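SusD homolog (Bacteroides thetaiotaomicron VPI-5482, PDB 3FDH) probably binds glycans at the outer membrane as a SusD/RagB-family protein, although its own ligand is not established. Local coordinates at residues L272-P286 against S293-A305. Residues are numbered along the deposited sequence; the frame is centred on the assembly and turned at random.
Sequences LAYNDPRANRAFFTP and SQVAANDPSLVPA
A single antiparallel bridge joins Phe284 of strand 283-284 to Gln294, as a non-hydrogen-bonded pair. The backbone bonds flank it: Val295 N to Phe283 O (3.1 Å) and Thr285 N to Ser293 O (2.9 Å). Strand 319-320 pairs with strand 283-284 as well. The Gln294 side chain is extended, with CG anti to the backbone N (chi1 -178°). Its CG meets the edge of the Phe284 ring, and NE2 gives Arg281 O a nearly straight bond of 2.8 Å on an in-plane lone pair. Water 1 links Gln294 OE1 to Arg281 NH1, while Arg281 NE pairs with Glu369. Thr285 OG1 accepts from Ser293 N (2.8 Å) and donates to Pro286 O. Its CG2 packs 3.6 Å from Val295 CG1. A valine in its place would probably leave Ser293 N and Pro286 O without their shared hydroxyl partner. Leu302 and Ala297 pack against Phe283: Leu302 CD1 is 3.7 Å from its CB, and Ala297 CB is 3.8 Å from its CE2. Trp425 also meets its ring. Ala297 N bonds Ala279 O (2.9 Å); Ala297 is the second residue of a type I turn from Ala296 to Asp299. The whole is an isolated antiparallel beta bridge in a mainly helical SusD-like fold.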
loop_
_atom_site.group_PDB
_atom_site.type_symbol
_atom_site.label_atom_id
_atom_site.label_comp_id
_atom_site.label_asym_id
_atom_site.label_seq_id
_atom_site.Cartn_x
_atom_site.Cartn_y
_atom_site.Cartn_z
ATOM N N LEU A 272 12.697 18.310 -2.488
ATOM C CA LEU A 272 13.406 19.581 -2.637
ATOM C C LEU A 272 14.125 19.621 -3.956
ATOM O O LEU A 272 14.185 20.642 -4.607
ATOM C CB LEU A 272 14.428 19.811 -1.488
ATOM C CG LEU A 272 13.866 20.159 -0.093
ATOM C CD1 LEU A 272 14.960 19.982 0.996
ATOM C CD2 LEU A 272 13.286 21.582 -0.122
ATOM N N ALA A 273 14.639 18.480 -4.365
ATOM C CA ALA A 273 15.419 18.413 -5.594
ATOM C C ALA A 273 14.510 18.713 -6.777
ATOM O O ALA A 273 14.912 19.306 -7.745
ATOM C CB ALA A 273 16.078 17.073 -5.752
ATOM N N TYR A 274 13.279 18.258 -6.669
ATOM C CA TYR A 274 12.272 18.450 -7.718
ATOM C C TYR A 274 11.490 19.733 -7.589
ATOM O O TYR A 274 10.810 20.159 -8.507
ATOM C CB TYR A 274 11.253 17.305 -7.646
ATOM C CG TYR A 274 11.686 16.058 -8.358
ATOM C CD1 TYR A 274 12.482 15.107 -7.733
ATOM C CD2 TYR A 274 11.283 15.815 -9.649
ATOM C CE1 TYR A 274 12.876 13.996 -8.387
ATOM C CE2 TYR A 274 11.676 14.691 -10.315
ATOM C CZ TYR A 274 12.464 13.780 -9.677
ATOM O OH TYR A 274 12.890 12.665 -10.330
ATOM N N ASN A 275 11.595 20.330 -6.427
ATOM C CA ASN A 275 10.744 21.434 -6.073
ATOM C C ASN A 275 9.303 20.956 -6.205
ATOM O O ASN A 275 8.437 21.626 -6.702
ATOM C CB ASN A 275 10.979 22.652 -6.926
ATOM C CG ASN A 275 10.290 23.883 -6.383
ATOM O OD1 ASN A 275 10.023 23.986 -5.187
ATOM N ND2 ASN A 275 10.005 24.836 -7.261
ATOM N N ASP A 276 9.094 19.732 -5.779
ATOM C CA ASP A 276 7.759 19.129 -5.763
ATOM C C ASP A 276 6.828 20.029 -4.898
ATOM O O ASP A 276 7.239 20.562 -3.875
ATOM C CB ASP A 276 7.881 17.674 -5.277
ATOM C CG ASP A 276 6.554 16.939 -5.191
ATOM O OD1 ASP A 276 5.681 17.344 -4.391
ATOM O OD2 ASP A 276 6.412 15.921 -5.908
ATOM N N PRO A 277 5.596 20.284 -5.347
ATOM C CA PRO A 277 4.691 21.119 -4.548
ATOM C C PRO A 277 4.561 20.723 -3.067
ATOM O O PRO A 277 4.310 21.558 -2.212
ATOM C CB PRO A 277 3.339 20.908 -5.216
ATOM C CG PRO A 277 3.647 20.378 -6.591
ATOM C CD PRO A 277 4.953 19.709 -6.540
ATOM N N ARG A 278 4.706 19.441 -2.782
ATOM C CA ARG A 278 4.545 18.924 -1.422
ATOM C C ARG A 278 5.725 19.288 -0.512
ATOM O O ARG A 278 5.640 19.219 0.708
ATOM C CB ARG A 278 4.381 17.397 -1.446
ATOM C CG ARG A 278 3.067 16.959 -2.101
ATOM C CD ARG A 278 3.098 15.443 -2.411
ATOM N NE ARG A 278 3.852 15.192 -3.645
ATOM C CZ ARG A 278 3.435 14.475 -4.690
ATOM N NH1 ARG A 278 2.309 13.769 -4.644
ATOM N NH2 ARG A 278 4.198 14.415 -5.770
ATOM N N ALA A 279 6.826 19.685 -1.127
ATOM C CA ALA A 279 8.021 20.119 -0.385
ATOM C C ALA A 279 7.709 21.282 0.572
ATOM O O ALA A 279 8.287 21.395 1.657
ATOM C CB ALA A 279 9.170 20.533 -1.344
ATOM N N ASN A 280 6.811 22.157 0.144
ATOM C CA ASN A 280 6.518 23.341 0.887
ATOM C C ASN A 280 5.204 23.272 1.602
ATOM O O ASN A 280 4.751 24.235 2.187
ATOM C CB ASN A 280 6.418 24.500 -0.080
ATOM C CG ASN A 280 6.532 25.820 0.610
ATOM O OD1 ASN A 280 7.286 25.958 1.587
ATOM N ND2 ASN A 280 5.783 26.803 0.134
ATOM N N ARG A 281 4.605 22.103 1.586
ATOM C CA ARG A 281 3.253 22.010 2.068
ATOM C C ARG A 281 2.873 20.835 2.948
ATOM O O ARG A 281 1.943 20.946 3.742
ATOM C CB ARG A 281 2.355 22.086 0.833
ATOM C CG ARG A 281 0.943 22.140 1.130
ATOM C CD ARG A 281 0.152 22.671 -0.027
ATOM N NE ARG A 281 -1.274 22.546 0.275
ATOM C CZ ARG A 281 -1.954 23.350 1.088
ATOM N NH1 ARG A 281 -1.343 24.343 1.693
ATOM N NH2 ARG A 281 -3.230 23.130 1.324
ATOM N N ALA A 282 3.653 19.748 2.875
ATOM C CA ALA A 282 3.316 18.498 3.546
ATOM C C ALA A 282 4.103 18.183 4.829
ATOM O O ALA A 282 4.151 17.050 5.280
ATOM C CB ALA A 282 3.469 17.336 2.564
ATOM N N PHE A 283 4.702 19.196 5.398
ATOM C CA PHE A 283 5.516 19.067 6.624
ATOM C C PHE A 283 5.171 20.059 7.703
ATOM O O PHE A 283 4.950 21.231 7.446
ATOM C CB PHE A 283 7.020 19.170 6.303
ATOM C CG PHE A 283 7.517 18.080 5.412
ATOM C CD1 PHE A 283 7.691 16.802 5.900
ATOM C CD2 PHE A 283 7.836 18.329 4.101
ATOM C CE1 PHE A 283 8.134 15.785 5.078
ATOM C CE2 PHE A 283 8.289 17.314 3.275
ATOM C CZ PHE A 283 8.452 16.041 3.767
ATOM N N PHE A 284 5.127 19.541 8.929
ATOM C CA PHE A 284 4.875 20.296 10.131
ATOM C C PHE A 284 6.016 20.110 11.135
ATOM O O PHE A 284 6.597 19.038 11.307
ATOM C CB PHE A 284 3.571 19.915 10.859
ATOM C CG PHE A 284 2.324 19.931 10.002
ATOM C CD1 PHE A 284 2.169 20.818 8.951
ATOM C CD2 PHE A 284 1.255 19.091 10.338
ATOM C CE1 PHE A 284 0.993 20.835 8.199
ATOM C CE2 PHE A 284 0.079 19.103 9.604
ATOM C CZ PHE A 284 -0.052 19.980 8.523
ATOM N N THR A 285 6.306 21.208 11.809
ATOM C CA THR A 285 7.343 21.204 12.832
ATOM C C THR A 285 6.880 20.459 14.079
ATOM O O THR A 285 5.705 20.082 14.218
ATOM C CB THR A 285 7.660 22.654 13.322
ATOM O OG1 THR A 285 6.510 23.181 14.015
ATOM C CG2 THR A 285 8.074 23.587 12.153
ATOM N N PRO A 286 7.821 20.220 14.996
ATOM C CA PRO A 286 7.417 19.759 16.311
ATOM C C PRO A 286 6.581 20.858 16.961
ATOM O O PRO A 286 6.510 21.984 16.459
ATOM C CB PRO A 286 8.744 19.597 17.070
ATOM C CG PRO A 286 9.827 19.729 16.075
ATOM C CD PRO A 286 9.282 20.385 14.861
ATOM N N SER A 293 4.082 24.389 13.168
ATOM C CA SER A 293 4.072 25.267 12.014
ATOM C C SER A 293 4.286 24.478 10.747
ATOM O O SER A 293 5.057 23.535 10.724
ATOM C CB SER A 293 5.172 26.310 12.130
ATOM O OG SER A 293 4.970 27.111 13.271
ATOM N N GLN A 294 3.585 24.883 9.700
ATOM C CA GLN A 294 3.727 24.260 8.379
ATOM C C GLN A 294 4.924 24.953 7.739
ATOM O O GLN A 294 4.927 26.172 7.575
ATOM C CB GLN A 294 2.454 24.476 7.580
ATOM C CG GLN A 294 2.408 23.869 6.216
ATOM C CD GLN A 294 1.126 24.224 5.499
ATOM O OE1 GLN A 294 0.524 25.251 5.776
ATOM N NE2 GLN A 294 0.700 23.370 4.568
ATOM N N VAL A 295 5.936 24.154 7.410
ATOM C CA VAL A 295 7.222 24.642 6.891
ATOM C C VAL A 295 7.772 23.839 5.714
ATOM O O VAL A 295 7.333 22.741 5.429
ATOM C CB VAL A 295 8.301 24.693 8.027
ATOM C CG1 VAL A 295 7.892 25.654 9.187
ATOM C CG2 VAL A 295 8.590 23.299 8.573
ATOM N N ALA A 296 8.703 24.457 4.993
ATOM C CA ALA A 296 9.372 23.807 3.859
ATOM C C ALA A 296 10.288 22.723 4.390
ATOM O O ALA A 296 10.749 22.789 5.521
ATOM C CB ALA A 296 10.166 24.813 3.003
ATOM N N ALA A 297 10.479 21.720 3.551
ATOM C CA ALA A 297 11.312 20.565 3.868
ATOM C C ALA A 297 12.742 20.958 4.263
ATOM O O ALA A 297 13.397 20.224 4.991
ATOM C CB ALA A 297 11.321 19.548 2.710
ATOM N N ASN A 298 13.187 22.136 3.829
ATOM C CA ASN A 298 14.557 22.596 4.116
ATOM C C ASN A 298 14.659 23.664 5.196
ATOM O O ASN A 298 15.706 24.245 5.443
ATOM C CB ASN A 298 15.260 23.059 2.846
ATOM C CG ASN A 298 14.606 24.245 2.221
ATOM O OD1 ASN A 298 13.446 24.529 2.472
ATOM N ND2 ASN A 298 15.327 24.909 1.335
ATOM N N ASP A 299 13.549 23.886 5.859
ATOM C CA ASP A 299 13.505 24.794 6.988
ATOM C C ASP A 299 14.055 24.037 8.206
ATOM O O ASP A 299 13.543 22.979 8.584
ATOM C CB ASP A 299 12.056 25.226 7.222
ATOM C CG ASP A 299 11.911 26.252 8.313
ATOM O OD1 ASP A 299 12.617 26.212 9.348
ATOM O OD2 ASP A 299 11.019 27.090 8.145
ATOM N N PRO A 300 15.112 24.569 8.839
ATOM C CA PRO A 300 15.660 23.788 9.949
ATOM C C PRO A 300 14.695 23.601 11.097
ATOM O O PRO A 300 14.876 22.706 11.904
ATOM C CB PRO A 300 16.889 24.606 10.390
ATOM C CG PRO A 300 16.718 25.933 9.803
ATOM C CD PRO A 300 15.963 25.719 8.521
ATOM N N SER A 301 13.661 24.428 11.167
ATOM C CA SER A 301 12.686 24.290 12.267
ATOM C C SER A 301 11.820 23.051 12.133
ATOM O O SER A 301 11.103 22.683 13.062
ATOM C CB SER A 301 11.808 25.519 12.426
ATOM O OG SER A 301 10.965 25.752 11.327
ATOM N N LEU A 302 11.894 22.397 10.984
ATOM C CA LEU A 302 11.148 21.159 10.784
ATOM C C LEU A 302 11.711 20.044 11.633
ATOM O O LEU A 302 11.005 19.142 12.075
ATOM C CB LEU A 302 11.186 20.728 9.314
ATOM C CG LEU A 302 10.570 19.364 8.984
ATOM C CD1 LEU A 302 9.068 19.330 9.396
ATOM C CD2 LEU A 302 10.765 19.064 7.498
ATOM N N VAL A 303 13.011 20.127 11.861
ATOM C CA VAL A 303 13.727 19.086 12.592
ATOM C C VAL A 303 13.371 17.697 12.003
ATOM O O VAL A 303 12.796 16.821 12.678
ATOM C CB VAL A 303 13.460 19.146 14.122
ATOM C CG1 VAL A 303 14.438 18.204 14.878
ATOM C CG2 VAL A 303 13.574 20.583 14.650
ATOM N N PRO A 304 13.719 17.480 10.722
ATOM C CA PRO A 304 13.450 16.146 10.177
ATOM C C PRO A 304 14.330 15.098 10.823
ATOM O O PRO A 304 15.398 15.393 11.388
ATOM C CB PRO A 304 13.749 16.310 8.675
ATOM C CG PRO A 304 14.814 17.402 8.630
ATOM C CD PRO A 304 14.494 18.325 9.800
ATOM N N ALA A 305 13.839 13.876 10.766
ATOM C CA ALA A 305 14.517 12.725 11.343
ATOM C C ALA A 305 15.489 12.093 10.329
ATOM O O ALA A 305 15.137 11.907 9.140
ATOM C CB ALA A 305 13.489 11.698 11.855
HETATM O O HOH W 1 -1.805 25.809 4.313
HETATM O O HOH W 2 4.833 22.157 4.812
HETATM O O HOH W 3 5.932 26.048 15.676
#